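Local coordinates for protein phosphatase Slingshot homolog 2 (Homo sapiens, PDB 2NT2), which removes phosphate from cofilin and thereby activates it, through a dual-specificity protein phosphatase domain, so regulating the turnover of actin filaments, at residues D57-Y71 and S93-E106. The protein carries 1 engineered substitution. Numbering follows the deposited sequence.
Sequences DEEATDLLAYWNDTY and SRSASTVIAYAMKE. With SO4 (sulfate ion), chain D.
Trp-67 lays its indole across helix 94-106, buried and closely packed. The methyl of Ala-101 sits over one face, with CB 3.6 Å from the centroid of the five-membered ring, a CH-pi contact that suits a residue small enough to let the ring approach the helix. At the indole edge CZ3 lies 3.3 Å from OG1 of Thr-98, whose hydroxyl is satisfied by its own helix through the carbonyl of Arg-94. The opposite face is covered by the backbone of Leu-63 and Leu-64, and Tyr-138 of helix 129-143 meets the ring edge-to-face. Replacing this indole by the methyl of an alanine is likely to open a gap above Ala-101 and leave Tyr-138 without its edge-to-face partner. Nearby, a water donates to both Thr-70 OG1 and the Thr-98 carbonyl oxygen, tying helices 67-71 and 94-106, whose axes cross at -74°.

With CG anti to the backbone N (chi1 -179°), Tyr-71 brings CD1 within 3.4 Å of Tyr-102 CD1, the rings oblique, neither stacked nor edge-to-face. Beyond it the contact loosens into the partly exposed rim at Lys-105. A long, flexible lysine fits here: its CE lies over the Tyr-71 face, 3.7 Å from the centroid, while NZ makes a cation-pi contact.

At the other end, Ser-93 OG donates to Asp-57 OD1 (2.7 Å) on the syn side. Arg-94 bends at chi3 (-76°), bringing NE to sulfate O3 at 2.6 Å in a nearly straight bond; Glu-39 takes NH2 in a salt bridge. This sulfate, probably from the crystallisation liquor and occupying the phosphate site, also binds Ser-88, the engineered replacement of the nucleophilic cysteine. Ser-93 and Arg-94 end the P-loop of the protein-tyrosine phosphatase fold, and Asp-57, on a second loop, is placed as the family's general acid would be.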
loop_
_atom_site.group_PDB
_atom_site.type_symbol
_atom_site.label_atom_id
_atom_site.label_comp_id
_atom_site.label_asym_id
_atom_site.label_seq_id
_atom_site.Cartn_x
_atom_site.Cartn_y
_atom_site.Cartn_z
ATOM N N ASP A 57 5.669 7.911 9.251
ATOM C CA ASP A 57 4.435 8.611 8.930
ATOM C C ASP A 57 4.514 10.073 9.367
ATOM O O ASP A 57 3.884 10.474 10.350
ATOM C CB ASP A 57 3.246 7.937 9.626
ATOM C CG ASP A 57 1.909 8.382 9.062
ATOM O OD1 ASP A 57 1.894 8.949 7.951
ATOM O OD2 ASP A 57 0.881 8.139 9.735
ATOM N N GLU A 58 5.312 10.846 8.639
ATOM C CA GLU A 58 5.566 12.241 8.954
ATOM C C GLU A 58 5.700 13.087 7.683
ATOM O O GLU A 58 6.036 12.556 6.631
ATOM C CB GLU A 58 6.832 12.404 9.794
ATOM C CG GLU A 58 7.715 11.177 9.879
ATOM C CD GLU A 58 9.190 11.520 9.772
ATOM O OE1 GLU A 58 9.723 11.525 8.645
ATOM O OE2 GLU A 58 9.774 11.791 10.836
ATOM N N GLU A 59 5.445 14.374 7.842
ATOM C CA GLU A 59 5.432 15.339 6.748
ATOM C C GLU A 59 6.748 15.342 5.974
ATOM O O GLU A 59 6.775 15.658 4.785
ATOM C CB GLU A 59 5.112 16.732 7.286
ATOM C CG GLU A 59 6.023 17.841 6.810
ATOM C CD GLU A 59 6.295 18.883 7.876
ATOM O OE1 GLU A 59 7.207 19.716 7.643
ATOM O OE2 GLU A 59 5.630 18.860 8.945
ATOM N N ALA A 60 7.826 14.980 6.657
ATOM C CA ALA A 60 9.167 15.016 6.091
ATOM C C ALA A 60 9.440 13.797 5.220
ATOM O O ALA A 60 10.456 13.717 4.525
ATOM C CB ALA A 60 10.204 15.113 7.201
ATOM N N THR A 61 8.521 12.839 5.278
ATOM C CA THR A 61 8.652 11.635 4.468
ATOM C C THR A 61 8.290 11.914 3.014
ATOM O O THR A 61 7.207 12.424 2.717
ATOM C CB THR A 61 7.749 10.498 4.988
ATOM O OG1 THR A 61 8.256 10.021 6.239
ATOM C CG2 THR A 61 7.763 9.340 4.004
ATOM N N ASP A 62 9.202 11.559 2.115
ATOM C CA ASP A 62 8.950 11.620 0.678
ATOM C C ASP A 62 8.613 10.228 0.143
ATOM O O ASP A 62 9.502 9.491 -0.282
ATOM C CB ASP A 62 10.143 12.219 -0.050
ATOM C CG ASP A 62 10.056 12.184 -1.561
ATOM O OD1 ASP A 62 8.984 11.868 -2.116
ATOM O OD2 ASP A 62 11.083 12.459 -2.215
ATOM N N LEU A 63 7.330 9.886 0.168
ATOM C CA LEU A 63 6.857 8.586 -0.295
ATOM C C LEU A 63 6.835 8.508 -1.820
ATOM O O LEU A 63 7.009 7.441 -2.410
ATOM C CB LEU A 63 5.451 8.323 0.242
ATOM C CG LEU A 63 5.311 7.365 1.421
ATOM C CD1 LEU A 63 3.838 7.039 1.644
ATOM C CD2 LEU A 63 6.136 6.112 1.191
ATOM N N LEU A 64 6.605 9.659 -2.430
ATOM C CA LEU A 64 6.639 9.811 -3.878
ATOM C C LEU A 64 7.850 9.119 -4.486
ATOM O O LEU A 64 7.718 8.352 -5.445
ATOM C CB LEU A 64 6.631 11.294 -4.254
ATOM C CG LEU A 64 6.445 11.650 -5.728
ATOM C CD1 LEU A 64 5.577 10.632 -6.443
ATOM C CD2 LEU A 64 5.843 13.042 -5.866
ATOM N N ALA A 65 9.028 9.352 -3.918
ATOM C CA ALA A 65 10.243 8.708 -4.399
ATOM C C ALA A 65 10.168 7.190 -4.367
ATOM O O ALA A 65 10.966 6.507 -5.014
ATOM C CB ALA A 65 11.435 9.208 -3.596
ATOM N N TYR A 66 9.227 6.593 -3.636
ATOM C CA TYR A 66 9.205 5.138 -3.535
ATOM C C TYR A 66 8.059 4.485 -4.300
ATOM O O TYR A 66 7.945 3.251 -4.223
ATOM C CB TYR A 66 9.080 4.705 -2.076
ATOM C CG TYR A 66 10.149 5.134 -1.113
ATOM C CD1 TYR A 66 10.062 6.343 -0.429
ATOM C CD2 TYR A 66 11.257 4.329 -0.867
ATOM C CE1 TYR A 66 11.044 6.735 0.460
ATOM C CE2 TYR A 66 12.243 4.715 0.022
ATOM C CZ TYR A 66 12.136 5.919 0.684
ATOM O OH TYR A 66 13.120 6.303 1.569
ATOM N N TRP A 67 7.184 5.218 -4.994
ATOM C CA TRP A 67 5.983 4.559 -5.499
ATOM C C TRP A 67 6.278 3.656 -6.705
ATOM O O TRP A 67 5.468 2.758 -6.979
ATOM C CB TRP A 67 4.812 5.410 -5.840
ATOM C CG TRP A 67 4.253 6.551 -5.119
ATOM C CD1 TRP A 67 4.115 7.760 -5.742
ATOM C CD2 TRP A 67 3.750 6.763 -3.795
ATOM N NE1 TRP A 67 3.566 8.704 -4.900
ATOM C CE2 TRP A 67 3.337 8.102 -3.692
ATOM C CE3 TRP A 67 3.622 5.918 -2.688
ATOM C CZ2 TRP A 67 2.795 8.639 -2.523
ATOM C CZ3 TRP A 67 3.087 6.454 -1.533
ATOM C CH2 TRP A 67 2.682 7.790 -1.460
ATOM N N ASN A 68 7.379 3.836 -7.428
ATOM C CA ASN A 68 7.629 2.929 -8.555
ATOM C C ASN A 68 8.210 1.607 -8.059
ATOM O O ASN A 68 7.984 0.555 -8.644
ATOM C CB ASN A 68 8.540 3.578 -9.588
ATOM C CG ASN A 68 9.058 2.602 -10.626
ATOM O OD1 ASN A 68 10.160 2.067 -10.484
ATOM N ND2 ASN A 68 8.289 2.369 -11.682
ATOM N N ASP A 69 8.924 1.689 -6.944
ATOM C CA ASP A 69 9.403 0.529 -6.208
ATOM C C ASP A 69 8.207 -0.275 -5.696
ATOM O O ASP A 69 8.140 -1.495 -5.806
ATOM C CB ASP A 69 10.237 0.954 -5.002
ATOM C CG ASP A 69 11.623 1.448 -5.340
ATOM O OD1 ASP A 69 11.946 1.585 -6.539
ATOM O OD2 ASP A 69 12.401 1.703 -4.392
ATOM N N THR A 70 7.263 0.462 -5.113
ATOM C CA THR A 70 6.031 -0.148 -4.617
ATOM C C THR A 70 5.241 -0.715 -5.791
ATOM O O THR A 70 4.748 -1.844 -5.750
ATOM C CB THR A 70 5.200 0.857 -3.811
ATOM O OG1 THR A 70 4.847 1.993 -4.607
ATOM C CG2 THR A 70 6.032 1.435 -2.664
ATOM N N TYR A 71 5.174 0.071 -6.865
ATOM C CA TYR A 71 4.548 -0.399 -8.089
ATOM C C TYR A 71 5.148 -1.732 -8.537
ATOM O O TYR A 71 4.401 -2.667 -8.836
ATOM C CB TYR A 71 4.705 0.623 -9.228
ATOM C CG TYR A 71 4.027 0.149 -10.498
ATOM C CD1 TYR A 71 2.649 0.287 -10.646
ATOM C CD2 TYR A 71 4.736 -0.429 -11.539
ATOM C CE1 TYR A 71 2.007 -0.136 -11.794
ATOM C CE2 TYR A 71 4.102 -0.857 -12.693
ATOM C CZ TYR A 71 2.737 -0.708 -12.814
ATOM O OH TYR A 71 2.094 -1.128 -13.954
ATOM N N SER A 93 -2.299 5.945 6.523
ATOM C CA SER A 93 -1.553 7.009 5.849
ATOM C C SER A 93 -0.474 6.487 4.918
ATOM O O SER A 93 -0.546 6.614 3.691
ATOM C CB SER A 93 -0.960 7.930 6.921
ATOM O OG SER A 93 -0.295 9.034 6.361
ATOM N N ARG A 94 0.570 5.868 5.461
ATOM C CA ARG A 94 1.642 5.374 4.594
ATOM C C ARG A 94 1.142 4.299 3.636
ATOM O O ARG A 94 1.447 4.309 2.439
ATOM C CB ARG A 94 2.794 4.822 5.432
ATOM C CG ARG A 94 3.616 5.880 6.157
ATOM C CD ARG A 94 4.591 5.219 7.123
ATOM N NE ARG A 94 3.918 4.734 8.326
ATOM C CZ ARG A 94 4.530 4.131 9.336
ATOM N NH1 ARG A 94 5.837 3.924 9.310
ATOM N NH2 ARG A 94 3.809 3.736 10.379
ATOM N N SER A 95 0.385 3.339 4.160
ATOM C CA SER A 95 -0.138 2.251 3.348
ATOM C C SER A 95 -1.228 2.743 2.397
ATOM O O SER A 95 -1.198 2.392 1.219
ATOM C CB SER A 95 -0.664 1.119 4.225
ATOM O OG SER A 95 -1.497 1.586 5.266
ATOM N N ALA A 96 -2.160 3.542 2.921
ATOM C CA ALA A 96 -3.284 4.012 2.112
ATOM C C ALA A 96 -2.796 4.818 0.909
ATOM O O ALA A 96 -3.218 4.558 -0.216
ATOM C CB ALA A 96 -4.275 4.822 2.926
ATOM N N SER A 97 -1.902 5.768 1.167
ATOM C CA SER A 97 -1.343 6.618 0.132
ATOM C C SER A 97 -0.687 5.792 -0.969
ATOM O O SER A 97 -0.914 6.026 -2.155
ATOM C CB SER A 97 -0.301 7.575 0.725
ATOM O OG SER A 97 -0.745 8.108 1.957
ATOM N N THR A 98 0.133 4.830 -0.558
ATOM C CA THR A 98 0.810 3.951 -1.504
ATOM C C THR A 98 -0.192 3.234 -2.400
ATOM O O THR A 98 -0.035 3.180 -3.616
ATOM C CB THR A 98 1.665 2.898 -0.771
ATOM O OG1 THR A 98 2.691 3.561 -0.028
ATOM C CG2 THR A 98 2.359 1.994 -1.778
ATOM N N VAL A 99 -1.242 2.704 -1.778
ATOM C CA VAL A 99 -2.279 2.003 -2.533
ATOM C C VAL A 99 -2.974 2.943 -3.509
ATOM O O VAL A 99 -3.263 2.586 -4.651
ATOM C CB VAL A 99 -3.323 1.357 -1.607
ATOM C CG1 VAL A 99 -4.543 0.945 -2.411
ATOM C CG2 VAL A 99 -2.741 0.160 -0.872
ATOM N N ILE A 100 -3.234 4.181 -3.079
ATOM C CA ILE A 100 -3.908 5.122 -3.970
ATOM C C ILE A 100 -3.047 5.410 -5.200
ATOM O O ILE A 100 -3.554 5.449 -6.318
ATOM C CB ILE A 100 -4.269 6.437 -3.262
ATOM C CG1 ILE A 100 -5.393 6.322 -2.237
ATOM C CG2 ILE A 100 -4.606 7.503 -4.298
ATOM C CD1 ILE A 100 -5.199 7.127 -0.972
ATOM N N ALA A 101 -1.755 5.617 -4.982
ATOM C CA ALA A 101 -0.794 5.881 -6.036
ATOM C C ALA A 101 -0.713 4.721 -7.018
ATOM O O ALA A 101 -0.646 4.928 -8.226
ATOM C CB ALA A 101 0.588 6.148 -5.453
ATOM N N TYR A 102 -0.690 3.491 -6.505
ATOM C CA TYR A 102 -0.606 2.344 -7.411
ATOM C C TYR A 102 -1.804 2.314 -8.363
ATOM O O TYR A 102 -1.644 2.083 -9.559
ATOM C CB TYR A 102 -0.523 1.039 -6.625
ATOM C CG TYR A 102 -0.646 -0.196 -7.493
ATOM C CD1 TYR A 102 0.424 -0.627 -8.266
ATOM C CD2 TYR A 102 -1.824 -0.927 -7.540
ATOM C CE1 TYR A 102 0.327 -1.750 -9.064
ATOM C CE2 TYR A 102 -1.931 -2.054 -8.335
ATOM C CZ TYR A 102 -0.854 -2.462 -9.094
ATOM O OH TYR A 102 -0.966 -3.586 -9.883
ATOM N N ALA A 103 -2.994 2.553 -7.832
ATOM C CA ALA A 103 -4.222 2.565 -8.619
ATOM C C ALA A 103 -4.205 3.651 -9.686
ATOM O O ALA A 103 -4.616 3.429 -10.831
ATOM C CB ALA A 103 -5.433 2.721 -7.713
ATOM N N MET A 104 -3.706 4.835 -9.340
ATOM C CA MET A 104 -3.537 5.907 -10.322
ATOM C C MET A 104 -2.649 5.435 -11.471
ATOM O O MET A 104 -2.993 5.518 -12.645
ATOM C CB MET A 104 -2.888 7.128 -9.674
ATOM C CG MET A 104 -3.790 7.961 -8.790
ATOM S SD MET A 104 -2.888 9.130 -7.752
ATOM C CE MET A 104 -2.230 10.257 -8.971
ATOM N N LYS A 105 -1.480 4.925 -11.092
ATOM C CA LYS A 105 -0.528 4.417 -12.071
ATOM C C LYS A 105 -1.087 3.241 -12.866
ATOM O O LYS A 105 -1.083 3.247 -14.097
ATOM C CB LYS A 105 0.769 3.989 -11.374
ATOM C CG LYS A 105 1.883 3.670 -12.364
ATOM C CD LYS A 105 3.257 3.972 -11.785
ATOM C CE LYS A 105 4.328 3.179 -12.527
ATOM N NZ LYS A 105 4.233 3.389 -14.000
ATOM N N GLU A 106 -1.558 2.228 -12.151
ATOM C CA GLU A 106 -1.965 0.957 -12.734
ATOM C C GLU A 106 -3.186 1.083 -13.627
ATOM O O GLU A 106 -3.167 0.623 -14.776
ATOM C CB GLU A 106 -2.214 -0.068 -11.624
ATOM C CG GLU A 106 -2.658 -1.442 -12.068
ATOM C CD GLU A 106 -1.698 -2.133 -13.008
ATOM O OE1 GLU A 106 -0.574 -2.500 -12.615
ATOM O OE2 GLU A 106 -2.076 -2.320 -14.187
HETATM S S SO4 D . 0.206 4.632 9.258
HETATM O O1 SO4 D . 0.633 3.590 10.180
HETATM O O2 SO4 D . -0.292 5.801 9.979
HETATM O O3 SO4 D . 1.340 5.047 8.426
HETATM O O4 SO4 D . -0.858 4.104 8.398
HETATM O O HOH W 1 2.185 2.580 -5.393
#